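Side-chain contact in pseudoalteromonas arctica PAMC 21717 (PDB 5YL7), which is a cold-active serine protease of the subtilase family from a psychrophilic bacterium, binds calcium ions and probably cleaves peptide bonds in protein substrates: residues D10-Y15 and V224-G229. Numbering follows the deposited sequence.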
loop_
_atom_site.group_PDB
_atom_site.type_symbol
_atom_site.label_atom_id
_atom_site.label_comp_id
_atom_site.label_asym_id
_atom_site.label_seq_id
_atom_site.Cartn_x
_atom_site.Cartn_y
_atom_site.Cartn_z
ATOM N N ASP A 10 -9.407 1.211 17.526
ATOM C CA ASP A 10 -8.694 -0.025 17.278
ATOM C C ASP A 10 -7.491 0.176 16.295
ATOM O O ASP A 10 -6.608 -0.673 16.264
ATOM C CB ASP A 10 -9.643 -1.128 16.705
ATOM C CG ASP A 10 -10.693 -1.651 17.696
ATOM O OD1 ASP A 10 -10.336 -1.639 18.886
ATOM O OD2 ASP A 10 -11.795 -1.975 17.253
ATOM N N GLN A 11 -7.512 1.281 15.577
ATOM C CA GLN A 11 -6.451 1.566 14.605
ATOM C C GLN A 11 -5.331 2.328 15.299
ATOM O O GLN A 11 -4.981 3.434 15.030
ATOM C CB GLN A 11 -7.034 2.367 13.418
ATOM C CG GLN A 11 -8.024 1.524 12.630
ATOM C CD GLN A 11 -8.556 2.207 11.423
ATOM O OE1 GLN A 11 -9.283 3.213 11.492
ATOM N NE2 GLN A 11 -8.155 1.704 10.235
ATOM N N TRP A 12 -4.664 1.556 16.211
ATOM C CA TRP A 12 -3.560 2.094 17.020
ATOM C C TRP A 12 -2.472 2.741 16.173
ATOM O O TRP A 12 -1.769 3.670 16.569
ATOM C CB TRP A 12 -2.941 0.976 17.894
ATOM C CG TRP A 12 -2.472 -0.221 17.130
ATOM C CD1 TRP A 12 -3.117 -1.353 16.869
ATOM C CD2 TRP A 12 -1.182 -0.338 16.465
ATOM N NE1 TRP A 12 -2.382 -2.164 16.064
ATOM C CE2 TRP A 12 -1.185 -1.555 15.794
ATOM C CE3 TRP A 12 -0.041 0.460 16.370
ATOM C CZ2 TRP A 12 -0.092 -1.989 14.996
ATOM C CZ3 TRP A 12 1.021 0.019 15.581
ATOM C CH2 TRP A 12 0.994 -1.186 14.933
ATOM N N HIS A 13 -2.325 2.132 14.981
ATOM C CA HIS A 13 -1.315 2.495 14.026
ATOM C C HIS A 13 -1.458 3.910 13.460
ATOM O O HIS A 13 -0.557 4.450 12.863
ATOM C CB HIS A 13 -1.212 1.431 12.948
ATOM C CG HIS A 13 -2.521 0.911 12.489
ATOM N ND1 HIS A 13 -3.184 1.463 11.398
ATOM C CD2 HIS A 13 -3.357 -0.068 13.000
ATOM C CE1 HIS A 13 -4.373 0.820 11.325
ATOM N NE2 HIS A 13 -4.517 -0.114 12.246
ATOM N N TYR A 14 -2.602 4.558 13.661
ATOM C CA TYR A 14 -2.820 5.926 13.288
ATOM C C TYR A 14 -2.487 6.953 14.333
ATOM O O TYR A 14 -2.244 8.096 13.978
ATOM C CB TYR A 14 -4.275 6.154 12.862
ATOM C CG TYR A 14 -4.752 5.408 11.595
ATOM C CD1 TYR A 14 -3.853 4.819 10.704
ATOM C CD2 TYR A 14 -6.106 5.331 11.346
ATOM C CE1 TYR A 14 -4.342 4.197 9.574
ATOM C CE2 TYR A 14 -6.571 4.731 10.223
ATOM C CZ TYR A 14 -5.694 4.171 9.315
ATOM O OH TYR A 14 -6.160 3.534 8.147
ATOM N N TYR A 15 -2.483 6.540 15.602
ATOM C CA TYR A 15 -2.449 7.589 16.649
ATOM C C TYR A 15 -1.684 7.219 17.902
ATOM O O TYR A 15 -1.424 8.193 18.680
ATOM C CB TYR A 15 -3.893 7.927 17.098
ATOM C CG TYR A 15 -4.591 6.860 17.861
ATOM C CD1 TYR A 15 -4.493 6.795 19.235
ATOM C CD2 TYR A 15 -5.399 5.902 17.267
ATOM C CE1 TYR A 15 -5.090 5.887 19.965
ATOM C CE2 TYR A 15 -6.011 4.907 17.923
ATOM C CZ TYR A 15 -5.863 4.858 19.376
ATOM O OH TYR A 15 -6.404 3.882 20.106
ATOM N N VAL A 224 7.250 -1.477 11.531
ATOM C CA VAL A 224 7.265 -1.548 12.986
ATOM C C VAL A 224 6.005 -2.153 13.482
ATOM O O VAL A 224 4.909 -2.070 12.909
ATOM C CB VAL A 224 7.567 -0.237 13.688
ATOM C CG1 VAL A 224 8.960 0.277 13.319
ATOM C CG2 VAL A 224 6.516 0.813 13.412
ATOM N N GLY A 225 6.102 -2.762 14.672
ATOM C CA GLY A 225 4.916 -3.187 15.443
ATOM C C GLY A 225 4.421 -2.105 16.316
ATOM O O GLY A 225 4.922 -0.986 16.390
ATOM N N ARG A 226 3.446 -2.463 17.163
ATOM C CA ARG A 226 2.830 -1.581 18.119
ATOM C C ARG A 226 3.794 -1.073 19.185
ATOM O O ARG A 226 3.540 -0.032 19.764
ATOM C CB ARG A 226 1.576 -2.286 18.696
ATOM C CG ARG A 226 0.708 -1.383 19.545
ATOM C CD ARG A 226 -0.612 -2.088 19.810
ATOM N NE ARG A 226 -1.581 -1.229 20.471
ATOM C CZ ARG A 226 -2.846 -1.649 20.657
ATOM N NH1 ARG A 226 -3.222 -2.863 20.322
ATOM N NH2 ARG A 226 -3.716 -0.753 21.046
ATOM N N ASN A 227 4.902 -1.754 19.389
ATOM C CA ASN A 227 5.938 -1.263 20.258
ATOM C C ASN A 227 6.810 -0.180 19.649
ATOM O O ASN A 227 7.637 0.402 20.331
ATOM C CB ASN A 227 6.872 -2.408 20.778
ATOM C CG ASN A 227 7.644 -3.090 19.658
ATOM O OD1 ASN A 227 7.327 -2.929 18.465
ATOM N ND2 ASN A 227 8.739 -3.731 19.986
ATOM N N GLY A 228 6.670 0.098 18.341
ATOM C CA GLY A 228 7.570 1.033 17.689
ATOM C C GLY A 228 8.965 0.485 17.395
ATOM O O GLY A 228 9.829 1.312 17.051
ATOM N N GLY A 229 9.137 -0.787 17.479
ATOM C CA GLY A 229 10.356 -1.434 17.052
ATOM C C GLY A 229 10.107 -2.279 15.846
ATOM O O GLY A 229 8.968 -2.549 15.462
#
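The indole of Trp12 is covered over one face by Arg226 and over the opposite face by CB of its own neighbour His13, while the carbonyl oxygen of Val224 lies near the ring plane at the edge, 4.5 Å from Trp12 CH2. Over the six-membered ring the evidence for a CH-pi contact is direct: Arg226 CB sits 3.8 Å from its centroid and 4° off the normal. The arginine then runs across the ring system from benzo to pyrrole side: Arg226 CG lies over Trp12 CE3, Arg226 CD over Trp12 CD2 and CG, and Arg226 NE reaches 3.6 Å from Trp12 CG. Its CG is anti to the backbone N (chi1 -171°), and the extended chain that follows keeps every methylene near the indole. The guanidinium, tilted 17° from the ring plane, turns one face to the pyrrole side, with Arg226 CZ 3.8 Å from Trp12 CD1. Backbone closes the other end, where Arg226 CA approaches CZ3 of Trp12 to 3.5 Å. Polar ends are satisfied elsewhere: NH2 and NH1 of Arg226 form salt bridges with Glu16 and Glu256, and NE1 of Trp12 bonds to the carbonyl oxygen of Gly257. Were Trp12 replaced by an alanine, the arginine chain would probably lose the flat surface it lies on, its guanidinium becoming freer to turn between the two glutamates, and the Gly257 carbonyl its N-H donor. Arg226 follows Gly225 in a type I beta turn, closed by the Gly228 N to Gly225 O bond of 2.8 Å. The contact thus joins the short, weakly bonded helix at about 12-15, near the N-terminus, to the turn leaving strand 219-224, which neighbours edge strand 242-245 in the seven-stranded parallel sheet of the subtilisin-like alpha/beta fold.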